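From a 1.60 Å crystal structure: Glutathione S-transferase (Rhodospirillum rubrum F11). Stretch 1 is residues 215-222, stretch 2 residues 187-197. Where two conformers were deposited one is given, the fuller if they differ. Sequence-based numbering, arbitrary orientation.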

# COMPACT_ATOMS: atom_id res chain seq x y z
N ARG A 215 23.79 20.44 2.02
CA ARG A 215 23.95 21.68 1.30
C ARG A 215 23.43 21.60 -0.15
O ARG A 215 23.01 22.61 -0.69
CB ARG A 215 25.42 22.13 1.34
CG ARG A 215 26.45 21.28 0.61
CD ARG A 215 27.89 21.80 0.87
NE ARG A 215 28.02 23.16 0.37
CZ ARG A 215 28.02 24.31 1.08
NH1 ARG A 215 27.95 24.36 2.38
NH2 ARG A 215 28.05 25.49 0.44
N HIS A 216 23.42 20.42 -0.76
CA HIS A 216 22.96 20.26 -2.14
C HIS A 216 21.46 20.01 -2.26
O HIS A 216 20.89 19.93 -3.35
CB HIS A 216 23.65 19.07 -2.77
CG HIS A 216 23.17 17.77 -2.22
ND1 HIS A 216 23.76 17.15 -1.14
CD2 HIS A 216 22.15 16.95 -2.61
CE1 HIS A 216 23.13 16.03 -0.88
NE2 HIS A 216 22.13 15.89 -1.74
N TYR A 217 20.79 19.81 -1.11
CA TYR A 217 19.38 19.39 -1.12
C TYR A 217 18.48 20.29 -1.95
O TYR A 217 17.66 19.80 -2.75
CB TYR A 217 18.88 19.29 0.34
CG TYR A 217 17.44 18.89 0.47
CD1 TYR A 217 17.03 17.58 0.25
CD2 TYR A 217 16.50 19.84 0.74
CE1 TYR A 217 15.69 17.23 0.37
CE2 TYR A 217 15.18 19.50 0.89
CZ TYR A 217 14.79 18.21 0.70
OH TYR A 217 13.43 17.87 0.74
N ALA A 218 18.60 21.60 -1.80
CA ALA A 218 17.78 22.53 -2.57
C ALA A 218 18.48 23.03 -3.84
O ALA A 218 18.00 23.96 -4.46
CB ALA A 218 17.36 23.69 -1.67
N ASP A 219 19.59 22.45 -4.21
CA ASP A 219 20.30 22.86 -5.44
C ASP A 219 19.69 22.18 -6.67
O ASP A 219 19.80 20.96 -6.82
CB ASP A 219 21.77 22.47 -5.32
CG ASP A 219 22.63 23.04 -6.44
OD1 ASP A 219 22.09 23.74 -7.33
OD2 ASP A 219 23.85 22.75 -6.45
N LEU A 220 19.12 22.96 -7.58
CA LEU A 220 18.56 22.39 -8.79
C LEU A 220 19.66 21.83 -9.68
O LEU A 220 19.45 20.89 -10.49
CB LEU A 220 17.69 23.42 -9.50
CG LEU A 220 16.52 24.01 -8.73
CD1 LEU A 220 15.58 24.76 -9.69
CD2 LEU A 220 15.72 22.91 -8.03
N ASP A 221 20.87 22.37 -9.50
CA ASP A 221 22.02 21.97 -10.32
C ASP A 221 22.99 21.03 -9.63
O ASP A 221 24.15 20.90 -10.05
CB ASP A 221 22.77 23.21 -10.76
CG ASP A 221 21.93 24.10 -11.61
OD1 ASP A 221 21.33 23.57 -12.56
OD2 ASP A 221 21.83 25.30 -11.29
N PHE A 222 22.50 20.31 -8.62
CA PHE A 222 23.33 19.40 -7.86
C PHE A 222 24.00 18.33 -8.71
O PHE A 222 25.05 17.82 -8.23
CB PHE A 222 22.52 18.76 -6.73
CG PHE A 222 21.70 17.59 -7.15
CD1 PHE A 222 20.59 17.78 -7.97
CD2 PHE A 222 22.05 16.31 -6.75
CE1 PHE A 222 19.85 16.69 -8.39
CE2 PHE A 222 21.30 15.22 -7.16
CZ PHE A 222 20.20 15.43 -8.00
OXT PHE A 222 23.52 18.03 -9.83
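Stretch 2, residues 187-197: AKEWYALVKSR

Stretch 2 is the end of a helix packed against the C-terminal tail of the same chain. Residues 187-195 are helical, held by i to i+4 bonds such as Lys-195 N to Tyr-191 O at 2.8 Å, and the helix begins earlier in the chain. Ser-196 and Arg-197 lie beyond it; Ser-196 OG donates back to Ala-192 O at 2.8 Å. Stretch 1 has no regular repeat. Residues 215-217 have helical phi/psi without the regular bonds; two type I turns, His-216 to Asp-219 and Asp-219 to Phe-222, share Asp-219. With one partner not a regular element, no crossing angle is defined, but the direction can be read from the contacts: Leu-220 meets Lys-195 and Ser-196, whereas Phe-222 reaches back along the helix to Ala-192, Tyr-191 and Lys-188. The CA atoms of Leu-220 and Ser-196 are 5.9 Å apart.

The contact buries 471 Å² in all, and Phe-222 contributes most, 117 Å². Its CA-to-CB bond points sideways, yet chi1 of 82° (p) brings the ring to the helix. Lys-188 CE lies over one face of the Phe-222 ring, 4.0 Å from its centroid and 26° off the normal, which is CH-pi geometry. Phe-222 CE1 is 3.7 Å from Lys-195 CD and 3.8 Å from Ala-192 CB, while Phe-222 CZ approaches Tyr-191 CD2 at 3.9 Å, at the edge of the tyrosine ring.

Lys-195 covers 98 Å² and is the polar anchor. Its CA-to-CB bond points toward stretch 1, and Lys-195 NZ donates to Tyr-217 O at 2.8 Å and to Asp-219 O at 2.9 Å. Both carbonyls face the same ammonium group; Tyr-217 lies within the first turn, and Asp-219 closes it. Lys-195 NZ is also 4.3 Å from the Phe-222 ring centroid, 32° off the normal, an off-centre cation-pi contact.

Leu-220, with 75 Å² covered, packs beside this anchor: Leu-220 CD2 is 3.7 Å from Lys-195 O and 4.2 Å from Lys-195 CG, and Leu-220 CB is 3.8 Å from Ser-196 OG.

At the other end of the contact, Lys-188 extends with all four chi angles t, so that NZ reaches the terminal carboxylate. Lys-188 NZ donates to Phe-222 O at 3.0 Å and forms a salt bridge with Phe-222 OXT at 3.3 Å, pairing a positive side chain with the negative chain end. A water adds an indirect link, its O accepting from Tyr-191 OH at 2.7 Å and donating to Tyr-217 O at 3.1 Å.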

# COMPACT_ATOMS: atom_id res chain seq x y z
N ALA A 187 19.68 7.99 -12.98
CA ALA A 187 18.68 8.30 -11.89
C ALA A 187 18.85 9.70 -11.36
O ALA A 187 17.86 10.42 -11.14
CB ALA A 187 18.78 7.32 -10.71
N LYS A 188 20.11 10.12 -11.17
CA LYS A 188 20.35 11.49 -10.74
C LYS A 188 19.77 12.53 -11.69
O LYS A 188 19.12 13.53 -11.26
CB LYS A 188 21.87 11.70 -10.61
CG LYS A 188 22.20 13.05 -10.00
CD LYS A 188 23.69 13.35 -10.02
CE LYS A 188 23.86 14.84 -9.74
NZ LYS A 188 25.28 15.28 -9.80
N GLU A 189 19.96 12.33 -12.98
CA GLU A 189 19.42 13.25 -13.96
C GLU A 189 17.91 13.31 -13.95
O GLU A 189 17.34 14.35 -14.10
CB GLU A 189 19.95 12.95 -15.37
CG GLU A 189 21.39 13.45 -15.53
CD GLU A 189 21.64 14.82 -14.84
OE1 GLU A 189 21.03 15.87 -15.25
OE2 GLU A 189 22.43 14.86 -13.83
N TRP A 190 17.27 12.15 -13.79
CA TRP A 190 15.82 12.08 -13.70
C TRP A 190 15.33 12.82 -12.47
O TRP A 190 14.37 13.60 -12.53
CB TRP A 190 15.36 10.61 -13.72
CG TRP A 190 13.95 10.44 -13.08
CD1 TRP A 190 12.78 10.58 -13.69
CD2 TRP A 190 13.67 10.11 -11.73
NE1 TRP A 190 11.74 10.34 -12.82
CE2 TRP A 190 12.27 10.08 -11.58
CE3 TRP A 190 14.46 9.87 -10.62
CZ2 TRP A 190 11.67 9.83 -10.36
CZ3 TRP A 190 13.88 9.65 -9.40
CH2 TRP A 190 12.48 9.61 -9.28
N TYR A 191 16.01 12.64 -11.34
CA TYR A 191 15.58 13.32 -10.11
C TYR A 191 15.75 14.82 -10.25
O TYR A 191 14.95 15.58 -9.79
CB TYR A 191 16.32 12.80 -8.89
CG TYR A 191 15.88 13.42 -7.56
CD1 TYR A 191 14.69 13.05 -6.96
CD2 TYR A 191 16.60 14.42 -6.99
CE1 TYR A 191 14.29 13.61 -5.78
CE2 TYR A 191 16.21 14.99 -5.80
CZ TYR A 191 15.05 14.58 -5.19
OH TYR A 191 14.65 15.17 -3.98
N ALA A 192 16.82 15.26 -10.90
CA ALA A 192 17.00 16.69 -11.13
C ALA A 192 15.87 17.29 -11.93
O ALA A 192 15.49 18.43 -11.68
CB ALA A 192 18.34 16.89 -11.85
N LEU A 193 15.36 16.53 -12.90
CA LEU A 193 14.21 16.99 -13.65
C LEU A 193 12.96 17.10 -12.79
O LEU A 193 12.26 18.15 -12.84
CB LEU A 193 13.92 16.11 -14.83
CG LEU A 193 14.86 16.13 -16.01
CD1 LEU A 193 14.35 15.06 -16.97
CD2 LEU A 193 14.83 17.51 -16.63
N VAL A 194 12.74 16.12 -11.91
CA VAL A 194 11.53 16.22 -11.08
C VAL A 194 11.66 17.34 -10.07
O VAL A 194 10.71 18.10 -9.83
CB VAL A 194 11.20 14.87 -10.39
CG1 VAL A 194 9.98 15.05 -9.48
CG2 VAL A 194 10.97 13.78 -11.44
N LYS A 195 12.82 17.40 -9.42
CA LYS A 195 13.03 18.38 -8.32
C LYS A 195 12.96 19.84 -8.78
O LYS A 195 12.71 20.73 -7.94
CB LYS A 195 14.31 18.10 -7.55
CG LYS A 195 15.54 18.73 -8.12
CD LYS A 195 16.81 18.46 -7.25
CE LYS A 195 16.90 19.14 -5.89
NZ LYS A 195 18.26 18.94 -5.32
N SER A 196 13.15 20.05 -10.08
CA SER A 196 13.12 21.37 -10.72
C SER A 196 11.73 21.83 -11.13
O SER A 196 11.57 22.93 -11.65
CB SER A 196 14.02 21.34 -11.96
OG SER A 196 15.40 21.25 -11.62
N ARG A 197 10.71 20.99 -10.95
CA ARG A 197 9.34 21.38 -11.27
C ARG A 197 8.77 22.23 -10.15
O ARG A 197 9.08 22.04 -8.99
CB ARG A 197 8.48 20.13 -11.51
CG ARG A 197 8.97 19.22 -12.59
CD ARG A 197 8.16 17.96 -12.76
NE ARG A 197 6.80 18.16 -13.23
CZ ARG A 197 6.42 18.20 -14.49
NH1 ARG A 197 7.31 18.03 -15.46
NH2 ARG A 197 5.11 18.34 -14.80
O HOH W 1 16.43 16.96 -3.06